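Local coordinates for 3-hydroxyisobutyrate dehydrogenase family protein (Geobacter sulfurreducens, PDB 3PDU) that probably reduces succinic semialdehyde to gamma-hydroxybutyrate using NADPH, as a member of the beta-hydroxyacid dehydrogenase family, at residues 71-76 / 104-108; 88-94 / 115-121. One frame throughout, in Å; residues are numbered along the deposited sequence.

Interaction 1: 71-76 / 104-108; sequences AREVCF and AIGAA. With NAP (NADP nicotinamide-adenine-dinucleotide phosphate), chain I.
A71 meets I105 through its methyl group, CB lying 3.9 Å from CD1 at the far end of the isoleucine chain. R72 runs out extended from CG to NE, and its NH2 passes the methyl of A104 while NE is hydrogen-bonded to T101 one turn earlier on the second helix. E73 and V74 face the cofactor instead: the adenine amino group N6A donates to OE1 of E73 at 3.1 Å and a fairly straight 161°, and CG2 of V74 touches C2A of the same base. C75 turns back to the neighbouring helix. With SG anti to the backbone N (chi1 177°), its sulfur rests 3.8 Å from CG2 of I105 and also sits over the centre of one face of the F76 ring. F76 reaches across with the far side of that ring, CE1 standing 3.6 Å from CB of A108, CE2 near CG1 of I105, and CZ bringing the ring edge to the carbonyl O of A104. No hydrogen bond runs between 71-76 and 104-108, whose axes are nearly parallel, 10° apart, with a closest approach of 10.6 Å. Such side-by-side helices flanking a parallel sheet are characteristic of the Rossmann-type dinucleotide-binding domain, here with the adenine against helix 68-76.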
ATOM      1  N   ALA A  71      16.841 -10.385  22.842  1.00 19.17           N
ATOM      2  CA  ALA A  71      16.406 -10.161  24.218  1.00 19.23           C
ATOM      3  C   ALA A  71      16.019 -11.472  24.885  1.00 21.20           C
ATOM      4  O   ALA A  71      16.332 -11.710  26.044  1.00 23.75           O
ATOM      5  CB  ALA A  71      15.225  -9.188  24.263  1.00 18.43           C
ATOM      6  N   ARG A  72      15.302 -12.311  24.159  1.00 19.26           N
ATOM      7  CA  ARG A  72      14.903 -13.596  24.707  1.00 17.30           C
ATOM      8  C   ARG A  72      16.078 -14.551  24.889  1.00 20.73           C
ATOM      9  O   ARG A  72      16.144 -15.267  25.877  1.00 22.35           O
ATOM     10  CB  ARG A  72      13.842 -14.256  23.831  1.00 19.40           C
ATOM     11  CG  ARG A  72      12.467 -13.620  23.967  1.00 19.60           C
ATOM     12  CD  ARG A  72      11.501 -14.218  22.949  1.00 28.12           C
ATOM     13  NE  ARG A  72      10.155 -13.658  23.072  1.00 27.65           N
ATOM     14  CZ  ARG A  72       9.219 -14.164  23.869  1.00 35.78           C
ATOM     15  NH1 ARG A  72       9.494 -15.225  24.618  1.00 27.42           N
ATOM     16  NH2 ARG A  72       8.013 -13.612  23.926  1.00 32.13           N
ATOM     17  N   GLU A  73      17.003 -14.572  23.939  1.00 24.25           N
ATOM     18  CA  GLU A  73      18.147 -15.465  24.072  1.00 23.74           C
ATOM     19  C   GLU A  73      19.014 -15.059  25.271  1.00 27.99           C
ATOM     20  O   GLU A  73      19.481 -15.910  26.019  1.00 23.01           O
ATOM     21  CB  GLU A  73      18.973 -15.499  22.783  1.00 25.09           C
ATOM     22  CG  GLU A  73      20.200 -16.396  22.870  1.00 38.81           C
ATOM     23  CD  GLU A  73      20.872 -16.616  21.520  1.00 52.71           C
ATOM     24  OE1 GLU A  73      20.390 -16.052  20.509  1.00 50.04           O
ATOM     25  OE2 GLU A  73      21.880 -17.361  21.475  1.00 54.51           O
ATOM     26  N   VAL A  74      19.217 -13.759  25.467  1.00 19.04           N
ATOM     27  CA  VAL A  74      20.024 -13.298  26.598  1.00 18.69           C
ATOM     28  C   VAL A  74      19.326 -13.574  27.946  1.00 21.21           C
ATOM     29  O   VAL A  74      19.971 -13.862  28.948  1.00 22.59           O
ATOM     30  CB  VAL A  74      20.428 -11.803  26.428  1.00 23.17           C
ATOM     31  CG1 VAL A  74      20.918 -11.204  27.741  1.00 20.25           C
ATOM     32  CG2 VAL A  74      21.524 -11.686  25.358  1.00 17.70           C
ATOM     33  N   CYS A  75      18.002 -13.518  27.954  1.00 20.45           N
ATOM     34  CA  CYS A  75      17.252 -13.788  29.172  1.00 20.31           C
ATOM     35  C   CYS A  75      17.181 -15.282  29.457  1.00 22.84           C
ATOM     36  O   CYS A  75      17.584 -15.741  30.527  1.00 22.00           O
ATOM     37  CB  CYS A  75      15.835 -13.217  29.071  1.00 26.52           C
ATOM     38  SG  CYS A  75      14.783 -13.565  30.517  1.00 27.66           S
ATOM     39  N   PHE A  76      16.680 -16.036  28.484  1.00 17.85           N
ATOM     40  CA  PHE A  76      16.328 -17.439  28.703  1.00 22.68           C
ATOM     41  C   PHE A  76      17.409 -18.443  28.318  1.00 26.20           C
ATOM     42  O   PHE A  76      17.295 -19.624  28.647  1.00 29.62           O
ATOM     43  CB  PHE A  76      15.049 -17.786  27.929  1.00 26.01           C
ATOM     44  CG  PHE A  76      13.836 -17.030  28.387  1.00 26.84           C
ATOM     45  CD1 PHE A  76      13.138 -17.435  29.517  1.00 28.51           C
ATOM     46  CD2 PHE A  76      13.378 -15.933  27.677  1.00 22.52           C
ATOM     47  CE1 PHE A  76      12.008 -16.746  29.942  1.00 23.61           C
ATOM     48  CE2 PHE A  76      12.250 -15.229  28.097  1.00 27.47           C
ATOM     49  CZ  PHE A  76      11.563 -15.635  29.230  1.00 24.82           C
ATOM     50  N   ALA A 104       6.969 -11.344  29.052  1.00 23.33           N
ATOM     51  CA  ALA A 104       7.489 -12.689  29.340  1.00 22.83           C
ATOM     52  C   ALA A 104       8.826 -12.639  30.095  1.00 24.45           C
ATOM     53  O   ALA A 104       9.061 -13.413  31.031  1.00 22.55           O
ATOM     54  CB  ALA A 104       7.636 -13.504  28.058  1.00 27.26           C
ATOM     55  N   ILE A 105       9.703 -11.733  29.681  1.00 20.81           N
ATOM     56  CA  ILE A 105      10.986 -11.558  30.355  1.00 20.87           C
ATOM     57  C   ILE A 105      10.753 -11.096  31.790  1.00 23.50           C
ATOM     58  O   ILE A 105      11.323 -11.647  32.731  1.00 21.92           O
ATOM     59  CB  ILE A 105      11.890 -10.559  29.601  1.00 19.37           C
ATOM     60  CG1 ILE A 105      12.368 -11.191  28.292  1.00 17.81           C
ATOM     61  CG2 ILE A 105      13.076 -10.141  30.466  1.00 22.81           C
ATOM     62  CD1 ILE A 105      13.009 -10.204  27.313  1.00 21.54           C
ATOM     63  N   GLY A 106       9.883 -10.106  31.957  1.00 17.32           N
ATOM     64  CA  GLY A 106       9.572  -9.596  33.280  1.00 19.06           C
ATOM     65  C   GLY A 106       8.991 -10.659  34.198  1.00 23.36           C
ATOM     66  O   GLY A 106       9.410 -10.798  35.349  1.00 24.91           O
ATOM     67  N   ALA A 107       8.024 -11.424  33.702  1.00 23.25           N
ATOM     68  CA  ALA A 107       7.442 -12.485  34.527  1.00 22.97           C
ATOM     69  C   ALA A 107       8.499 -13.504  34.960  1.00 26.70           C
ATOM     70  O   ALA A 107       8.504 -13.962  36.107  1.00 22.57           O
ATOM     71  CB  ALA A 107       6.288 -13.172  33.793  1.00 24.12           C
ATOM     72  N   ALA A 108       9.413 -13.840  34.052  1.00 22.24           N
ATOM     73  CA  ALA A 108      10.465 -14.802  34.370  1.00 27.93           C
ATOM     74  C   ALA A 108      11.437 -14.264  35.423  1.00 26.93           C
ATOM     75  O   ALA A 108      11.783 -14.962  36.382  1.00 23.13           O
ATOM     76  CB  ALA A 108      11.212 -15.205  33.116  1.00 25.01           C
TER
HETATM   77  PA  NAP I 301      23.257  -2.754  17.158  1.00 23.05           P
HETATM   78  O1A NAP I 301      22.906  -3.571  15.984  1.00 21.29           O
HETATM   79  O2A NAP I 301      24.416  -1.872  16.945  1.00 22.17           O
HETATM   80  O5B NAP I 301      23.481  -3.659  18.453  1.00 21.12           O
HETATM   81  C5B NAP I 301      22.712  -4.789  18.772  1.00 20.90           C
HETATM   82  C4B NAP I 301      23.297  -5.401  20.044  1.00 17.54           C
HETATM   83  O4B NAP I 301      22.597  -6.604  20.337  1.00 20.01           O
HETATM   84  C3B NAP I 301      24.775  -5.789  19.903  1.00 21.66           C
HETATM   85  O3B NAP I 301      25.379  -5.657  21.178  1.00 21.08           O
HETATM   86  C2B NAP I 301      24.704  -7.266  19.550  1.00 17.60           C
HETATM   87  O2B NAP I 301      25.801  -8.053  19.941  1.00 21.47           O
HETATM   88  C1B NAP I 301      23.511  -7.669  20.389  1.00 16.23           C
HETATM   89  N9A NAP I 301      22.877  -8.906  19.922  1.00 22.27           N
HETATM   90  C8A NAP I 301      22.187  -9.126  18.760  1.00 22.05           C
HETATM   91  N7A NAP I 301      21.772 -10.421  18.772  1.00 18.40           N
HETATM   92  C5A NAP I 301      22.171 -11.004  19.920  1.00 19.05           C
HETATM   93  C6A NAP I 301      22.005 -12.283  20.434  1.00 21.86           C
HETATM   94  N6A NAP I 301      21.324 -13.208  19.747  1.00 21.73           N
HETATM   95  N1A NAP I 301      22.555 -12.576  21.660  1.00 21.65           N
HETATM   96  C2A NAP I 301      23.249 -11.618  22.374  1.00 20.32           C
HETATM   97  N3A NAP I 301      23.407 -10.351  21.857  1.00 19.87           N
HETATM   98  C4A NAP I 301      22.874 -10.058  20.649  1.00 19.96           C
HETATM   99  O3  NAP I 301      21.917  -1.956  17.520  1.00 22.97           O
HETATM  100  PN  NAP I 301      21.621  -0.605  18.325  1.00 19.45           P
HETATM  101  O1N NAP I 301      21.402   0.465  17.337  1.00 25.96           O
HETATM  102  O2N NAP I 301      22.593  -0.494  19.442  1.00 17.42           O
HETATM  103  O5D NAP I 301      20.180  -1.034  18.895  1.00 24.54           O
HETATM  104  C5D NAP I 301      19.996  -1.704  20.122  1.00 20.82           C
HETATM  105  C4D NAP I 301      18.518  -1.569  20.465  1.00 21.78           C
HETATM  106  O4D NAP I 301      18.196  -0.202  20.635  1.00 21.11           O
HETATM  107  C3D NAP I 301      17.642  -2.053  19.314  1.00 18.53           C
HETATM  108  O3D NAP I 301      16.459  -2.604  19.872  1.00 20.04           O
HETATM  109  C2D NAP I 301      17.275  -0.790  18.564  1.00 21.31           C
HETATM  110  O2D NAP I 301      16.052  -0.909  17.850  1.00 19.17           O
HETATM  111  C1D NAP I 301      17.160   0.160  19.749  1.00 20.92           C
HETATM  112  N1N NAP I 301      17.315   1.585  19.456  1.00 22.84           N
HETATM  113  C2N NAP I 301      18.254   2.025  18.564  1.00 15.83           C
HETATM  114  C3N NAP I 301      18.398   3.396  18.326  1.00 23.48           C
HETATM  115  C7N NAP I 301      19.446   3.919  17.369  1.00 22.14           C
HETATM  116  O7N NAP I 301      19.297   5.218  16.886  1.00 27.36           O
HETATM  117  N7N NAP I 301      20.473   3.167  16.965  1.00 20.85           N
HETATM  118  C4N NAP I 301      17.586   4.296  19.012  1.00 23.83           C
HETATM  119  C5N NAP I 301      16.646   3.840  19.937  1.00 23.14           C
HETATM  120  C6N NAP I 301      16.531   2.473  20.160  1.00 27.40           C
HETATM  121  P2B NAP I 301      27.017  -8.312  18.915  1.00 23.61           P
HETATM  122  O1X NAP I 301      27.609  -9.621  19.348  1.00 20.56           O
HETATM  123  O2X NAP I 301      26.476  -8.358  17.502  1.00 22.06           O
HETATM  124  O3X NAP I 301      28.010  -7.193  19.021  1.00 21.11           O

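Interaction 2: 88-94 / 115-121; sequences GRGYIDM and RFLEAPV. With NAP (NADP nicotinamide-adenine-dinucleotide phosphate), chain I.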
ATOM      1  N   GLY A  88      16.337  -9.674  44.732  1.00 24.57           N
ATOM      2  CA  GLY A  88      15.961  -8.280  44.591  1.00 23.53           C
ATOM      3  C   GLY A  88      16.759  -7.510  43.551  1.00 29.18           C
ATOM      4  O   GLY A  88      16.510  -6.321  43.316  1.00 25.56           O
ATOM      5  N   ARG A  89      17.727  -8.168  42.920  1.00 24.89           N
ATOM      6  CA  ARG A  89      18.554  -7.466  41.938  1.00 23.58           C
ATOM      7  C   ARG A  89      17.709  -7.116  40.710  1.00 22.95           C
ATOM      8  O   ARG A  89      16.769  -7.835  40.367  1.00 21.64           O
ATOM      9  CB  ARG A  89      19.789  -8.290  41.563  1.00 22.00           C
ATOM     10  CG  ARG A  89      20.740  -8.500  42.742  1.00 20.73           C
ATOM     11  CD  ARG A  89      22.000  -9.212  42.308  1.00 19.73           C
ATOM     12  NE  ARG A  89      21.756 -10.603  41.939  1.00 24.23           N
ATOM     13  CZ  ARG A  89      21.553 -11.586  42.815  1.00 27.11           C
ATOM     14  NH1 ARG A  89      21.532 -11.330  44.118  1.00 25.40           N
ATOM     15  NH2 ARG A  89      21.354 -12.820  42.388  1.00 25.92           N
ATOM     16  N   GLY A  90      18.035  -6.007  40.058  1.00 21.67           N
ATOM     17  CA  GLY A  90      17.186  -5.499  38.993  1.00 17.83           C
ATOM     18  C   GLY A  90      17.685  -5.767  37.585  1.00 18.51           C
ATOM     19  O   GLY A  90      18.891  -5.798  37.327  1.00 20.67           O
ATOM     20  N   TYR A  91      16.746  -5.928  36.662  1.00 18.20           N
ATOM     21  CA  TYR A  91      17.074  -6.066  35.252  1.00 18.59           C
ATOM     22  C   TYR A  91      16.250  -5.040  34.493  1.00 16.49           C
ATOM     23  O   TYR A  91      15.027  -5.023  34.613  1.00 19.31           O
ATOM     24  CB  TYR A  91      16.747  -7.488  34.771  1.00 18.35           C
ATOM     25  CG  TYR A  91      17.211  -7.783  33.362  1.00 17.02           C
ATOM     26  CD1 TYR A  91      18.545  -7.669  33.022  1.00 21.61           C
ATOM     27  CD2 TYR A  91      16.309  -8.179  32.372  1.00 20.25           C
ATOM     28  CE1 TYR A  91      18.986  -7.938  31.742  1.00 25.83           C
ATOM     29  CE2 TYR A  91      16.744  -8.456  31.075  1.00 20.19           C
ATOM     30  CZ  TYR A  91      18.089  -8.329  30.774  1.00 25.12           C
ATOM     31  OH  TYR A  91      18.559  -8.590  29.504  1.00 19.20           O
ATOM     32  N   ILE A  92      16.921  -4.145  33.770  1.00 14.65           N
ATOM     33  CA  ILE A  92      16.244  -3.096  33.023  1.00 17.08           C
ATOM     34  C   ILE A  92      16.534  -3.306  31.550  1.00 18.24           C
ATOM     35  O   ILE A  92      17.645  -3.059  31.091  1.00 17.85           O
ATOM     36  CB  ILE A  92      16.726  -1.685  33.438  1.00 19.83           C
ATOM     37  CG1 ILE A  92      16.491  -1.460  34.939  1.00 18.25           C
ATOM     38  CG2 ILE A  92      16.040  -0.609  32.602  1.00 15.64           C
ATOM     39  CD1 ILE A  92      16.970  -0.114  35.451  1.00 18.67           C
ATOM     40  N   ASP A  93      15.545  -3.784  30.811  1.00 18.87           N
ATOM     41  CA  ASP A  93      15.765  -4.060  29.398  1.00 16.91           C
ATOM     42  C   ASP A  93      15.355  -2.846  28.591  1.00 18.42           C
ATOM     43  O   ASP A  93      14.179  -2.472  28.546  1.00 23.15           O
ATOM     44  CB  ASP A  93      15.001  -5.320  28.958  1.00 23.00           C
ATOM     45  CG  ASP A  93      15.510  -5.887  27.625  1.00 29.52           C
ATOM     46  OD1 ASP A  93      16.301  -5.206  26.938  1.00 24.14           O
ATOM     47  OD2 ASP A  93      15.116  -7.014  27.263  1.00 27.45           O
ATOM     48  N   MET A  94      16.340  -2.210  27.973  1.00 14.10           N
ATOM     49  CA  MET A  94      16.103  -0.985  27.221  1.00 11.74           C
ATOM     50  C   MET A  94      16.034  -1.251  25.719  1.00 16.67           C
ATOM     51  O   MET A  94      15.910  -0.318  24.918  1.00 19.14           O
ATOM     52  CB  MET A  94      17.184   0.045  27.562  1.00 12.21           C
ATOM     53  CG  MET A  94      17.201   0.356  29.066  1.00 13.06           C
ATOM     54  SD  MET A  94      18.330   1.684  29.560  1.00 20.14           S
ATOM     55  CE  MET A  94      17.350   3.136  29.217  1.00 19.25           C
ATOM     56  N   ARG A 115      13.890  -7.915  40.159  1.00 21.44           N
ATOM     57  CA  ARG A 115      12.931  -6.883  39.765  1.00 18.63           C
ATOM     58  C   ARG A 115      13.147  -6.538  38.304  1.00 25.28           C
ATOM     59  O   ARG A 115      14.292  -6.529  37.838  1.00 22.25           O
ATOM     60  CB  ARG A 115      13.084  -5.630  40.637  1.00 23.20           C
ATOM     61  CG  ARG A 115      12.793  -5.864  42.121  1.00 22.39           C
ATOM     62  CD  ARG A 115      13.051  -4.604  42.939  1.00 22.44           C
ATOM     63  NE  ARG A 115      14.469  -4.254  42.963  1.00 24.47           N
ATOM     64  CZ  ARG A 115      14.935  -3.036  43.218  1.00 26.11           C
ATOM     65  NH1 ARG A 115      14.095  -2.040  43.462  1.00 25.22           N
ATOM     66  NH2 ARG A 115      16.245  -2.808  43.224  1.00 31.67           N
ATOM     67  N   PHE A 116      12.055  -6.267  37.587  1.00 18.98           N
ATOM     68  CA  PHE A 116      12.119  -5.989  36.156  1.00 24.34           C
ATOM     69  C   PHE A 116      11.485  -4.653  35.788  1.00 23.39           C
ATOM     70  O   PHE A 116      10.409  -4.279  36.281  1.00 19.92           O
ATOM     71  CB  PHE A 116      11.461  -7.093  35.309  1.00 19.01           C
ATOM     72  CG  PHE A 116      11.499  -6.805  33.824  1.00 21.13           C
ATOM     73  CD1 PHE A 116      12.678  -6.972  33.105  1.00 23.38           C
ATOM     74  CD2 PHE A 116      10.372  -6.335  33.156  1.00 17.77           C
ATOM     75  CE1 PHE A 116      12.731  -6.688  31.742  1.00 20.20           C
ATOM     76  CE2 PHE A 116      10.412  -6.063  31.796  1.00 18.24           C
ATOM     77  CZ  PHE A 116      11.594  -6.234  31.089  1.00 17.80           C
ATOM     78  N   LEU A 117      12.163  -3.944  34.902  1.00 20.46           N
ATOM     79  CA  LEU A 117      11.638  -2.718  34.321  1.00 16.62           C
ATOM     80  C   LEU A 117      11.991  -2.722  32.849  1.00 22.13           C
ATOM     81  O   LEU A 117      13.125  -3.045  32.492  1.00 21.16           O
ATOM     82  CB  LEU A 117      12.322  -1.519  34.994  1.00 19.28           C
ATOM     83  CG  LEU A 117      11.835  -0.117  34.644  1.00 21.91           C
ATOM     84  CD1 LEU A 117      10.497   0.140  35.329  1.00 16.05           C
ATOM     85  CD2 LEU A 117      12.871   0.913  35.098  1.00 20.02           C
ATOM     86  N   GLU A 118      11.041  -2.385  31.979  1.00 14.80           N
ATOM     87  CA  GLU A 118      11.395  -2.180  30.579  1.00 19.97           C
ATOM     88  C   GLU A 118      11.629  -0.687  30.438  1.00 20.71           C
ATOM     89  O   GLU A 118      10.970   0.109  31.105  1.00 18.01           O
ATOM     90  CB  GLU A 118      10.287  -2.670  29.635  1.00 18.36           C
ATOM     91  CG  GLU A 118       8.989  -1.857  29.695  1.00 17.65           C
ATOM     92  CD  GLU A 118       7.952  -2.308  28.672  1.00 20.61           C
ATOM     93  OE1 GLU A 118       8.254  -3.214  27.865  1.00 21.17           O
ATOM     94  OE2 GLU A 118       6.827  -1.759  28.677  1.00 21.30           O
ATOM     95  N   ALA A 119      12.586  -0.296  29.610  1.00 20.11           N
ATOM     96  CA  ALA A 119      12.840   1.125  29.419  1.00 20.01           C
ATOM     97  C   ALA A 119      13.424   1.426  28.042  1.00 17.38           C
ATOM     98  O   ALA A 119      14.550   1.928  27.934  1.00 17.78           O
ATOM     99  CB  ALA A 119      13.748   1.660  30.526  1.00 18.75           C
ATOM    100  N   PRO A 120      12.653   1.140  26.979  1.00 16.89           N
ATOM    101  CA  PRO A 120      13.141   1.467  25.637  1.00 15.84           C
ATOM    102  C   PRO A 120      13.277   2.987  25.519  1.00 14.88           C
ATOM    103  O   PRO A 120      12.699   3.725  26.320  1.00 16.48           O
ATOM    104  CB  PRO A 120      12.034   0.936  24.713  1.00 15.55           C
ATOM    105  CG  PRO A 120      10.785   0.914  25.582  1.00 20.74           C
ATOM    106  CD  PRO A 120      11.277   0.596  26.968  1.00 17.88           C
ATOM    107  N   VAL A 121      14.040   3.456  24.546  1.00 18.55           N
ATOM    108  CA  VAL A 121      14.319   4.878  24.459  1.00 14.40           C
ATOM    109  C   VAL A 121      13.976   5.487  23.103  1.00 17.53           C
ATOM    110  O   VAL A 121      13.969   4.805  22.078  1.00 20.14           O
ATOM    111  CB  VAL A 121      15.803   5.163  24.763  1.00 15.42           C
ATOM    112  CG1 VAL A 121      16.190   4.602  26.128  1.00 15.08           C
ATOM    113  CG2 VAL A 121      16.708   4.591  23.657  1.00 16.32           C
TER
HETATM  114  PA  NAP I 301      23.257  -2.754  17.158  1.00 23.05           P
HETATM  115  O1A NAP I 301      22.906  -3.571  15.984  1.00 21.29           O
HETATM  116  O2A NAP I 301      24.416  -1.872  16.945  1.00 22.17           O
HETATM  117  O5B NAP I 301      23.481  -3.659  18.453  1.00 21.12           O
HETATM  118  C5B NAP I 301      22.712  -4.789  18.772  1.00 20.90           C
HETATM  119  C4B NAP I 301      23.297  -5.401  20.044  1.00 17.54           C
HETATM  120  O4B NAP I 301      22.597  -6.604  20.337  1.00 20.01           O
HETATM  121  C3B NAP I 301      24.775  -5.789  19.903  1.00 21.66           C
HETATM  122  O3B NAP I 301      25.379  -5.657  21.178  1.00 21.08           O
HETATM  123  C2B NAP I 301      24.704  -7.266  19.550  1.00 17.60           C
HETATM  124  O2B NAP I 301      25.801  -8.053  19.941  1.00 21.47           O
HETATM  125  C1B NAP I 301      23.511  -7.669  20.389  1.00 16.23           C
HETATM  126  N9A NAP I 301      22.877  -8.906  19.922  1.00 22.27           N
HETATM  127  C8A NAP I 301      22.187  -9.126  18.760  1.00 22.05           C
HETATM  128  N7A NAP I 301      21.772 -10.421  18.772  1.00 18.40           N
HETATM  129  C5A NAP I 301      22.171 -11.004  19.920  1.00 19.05           C
HETATM  130  C6A NAP I 301      22.005 -12.283  20.434  1.00 21.86           C
HETATM  131  N6A NAP I 301      21.324 -13.208  19.747  1.00 21.73           N
HETATM  132  N1A NAP I 301      22.555 -12.576  21.660  1.00 21.65           N
HETATM  133  C2A NAP I 301      23.249 -11.618  22.374  1.00 20.32           C
HETATM  134  N3A NAP I 301      23.407 -10.351  21.857  1.00 19.87           N
HETATM  135  C4A NAP I 301      22.874 -10.058  20.649  1.00 19.96           C
HETATM  136  O3  NAP I 301      21.917  -1.956  17.520  1.00 22.97           O
HETATM  137  PN  NAP I 301      21.621  -0.605  18.325  1.00 19.45           P
HETATM  138  O1N NAP I 301      21.402   0.465  17.337  1.00 25.96           O
HETATM  139  O2N NAP I 301      22.593  -0.494  19.442  1.00 17.42           O
HETATM  140  O5D NAP I 301      20.180  -1.034  18.895  1.00 24.54           O
HETATM  141  C5D NAP I 301      19.996  -1.704  20.122  1.00 20.82           C
HETATM  142  C4D NAP I 301      18.518  -1.569  20.465  1.00 21.78           C
HETATM  143  O4D NAP I 301      18.196  -0.202  20.635  1.00 21.11           O
HETATM  144  C3D NAP I 301      17.642  -2.053  19.314  1.00 18.53           C
HETATM  145  O3D NAP I 301      16.459  -2.604  19.872  1.00 20.04           O
HETATM  146  C2D NAP I 301      17.275  -0.790  18.564  1.00 21.31           C
HETATM  147  O2D NAP I 301      16.052  -0.909  17.850  1.00 19.17           O
HETATM  148  C1D NAP I 301      17.160   0.160  19.749  1.00 20.92           C
HETATM  149  N1N NAP I 301      17.315   1.585  19.456  1.00 22.84           N
HETATM  150  C2N NAP I 301      18.254   2.025  18.564  1.00 15.83           C
HETATM  151  C3N NAP I 301      18.398   3.396  18.326  1.00 23.48           C
HETATM  152  C7N NAP I 301      19.446   3.919  17.369  1.00 22.14           C
HETATM  153  O7N NAP I 301      19.297   5.218  16.886  1.00 27.36           O
HETATM  154  N7N NAP I 301      20.473   3.167  16.965  1.00 20.85           N
HETATM  155  C4N NAP I 301      17.586   4.296  19.012  1.00 23.83           C
HETATM  156  C5N NAP I 301      16.646   3.840  19.937  1.00 23.14           C
HETATM  157  C6N NAP I 301      16.531   2.473  20.160  1.00 27.40           C
HETATM  158  P2B NAP I 301      27.017  -8.312  18.915  1.00 23.61           P
HETATM  159  O1X NAP I 301      27.609  -9.621  19.348  1.00 20.56           O
HETATM  160  O2X NAP I 301      26.476  -8.358  17.502  1.00 22.06           O
HETATM  161  O3X NAP I 301      28.010  -7.193  19.021  1.00 21.11           O
HETATM  162  O   HOH W   1      15.061   1.209  22.760  1.00 20.72           O
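The carbonyl O of R115 accepts the shortest bond of this strand pair, from Y91 N at 2.8 Å and nearly in line with the C=O bond. Parallel pairing continues as L117 N donates to Y91 O and D93 N to L117 O, and A119 N closes the run on D93 O at 2.9 Å, approaching from above the carbonyl plane. At the start, R115 N donates to R89 O, and the R115 side chain, bent at chi3 (-67°), folds back to give NE to G88 O at 2.9 Å. Its NH1 forms a salt bridge with D146 and a hydrogen bond with S142, so an alanine here would probably leave G88 O without this side-chain donor and D146 without its charged mate. Y91 and F116 lie side by side on one face, CD2 of Y91 meeting the edge of the phenylalanine ring in its plane, while CB of D93 abuts the same ring at CE1. On the other face I92 lies beside L117, and its CG2 also packs on A119 CB at 3.8 Å. Past the end of strand 90-93, M94 CE reaches V121 CG1 at 3.6 Å, and a water bridges M94 O to V121 N. The pair sits mid-sheet between strands 60-63 and 133-139: helix 148-154 covers the I92 and L117 face through F151, and helix 99-111, the crossover of this beta-alpha-beta unit, packs on the F116 face.

Overall arrangement
Interactions 1 and 2 are successive layers of one nucleotide-binding domain, their centres 11 Å apart. The chain threads them alternately: helix 68-76 leads to strand 90-93, helix 99-111 and then strand 115-122. They also touch directly. CA of G106 lies 3.4 Å from CD2 of F116, a close fit of helix on sheet, and CG2 of I105 is 3.7 Å from CE1 of the same ring. D93 OD2 meets both A71 CB and I105 CD1, so the aspartate lies against both helices. Each contact reaches a different end of NADP: E73 and V74 of 71-76 contact the adenine, whereas V121 O in 115-121 approaches nicotinamide C5N at 3.6 Å and accepts a hydrogen bond from K171.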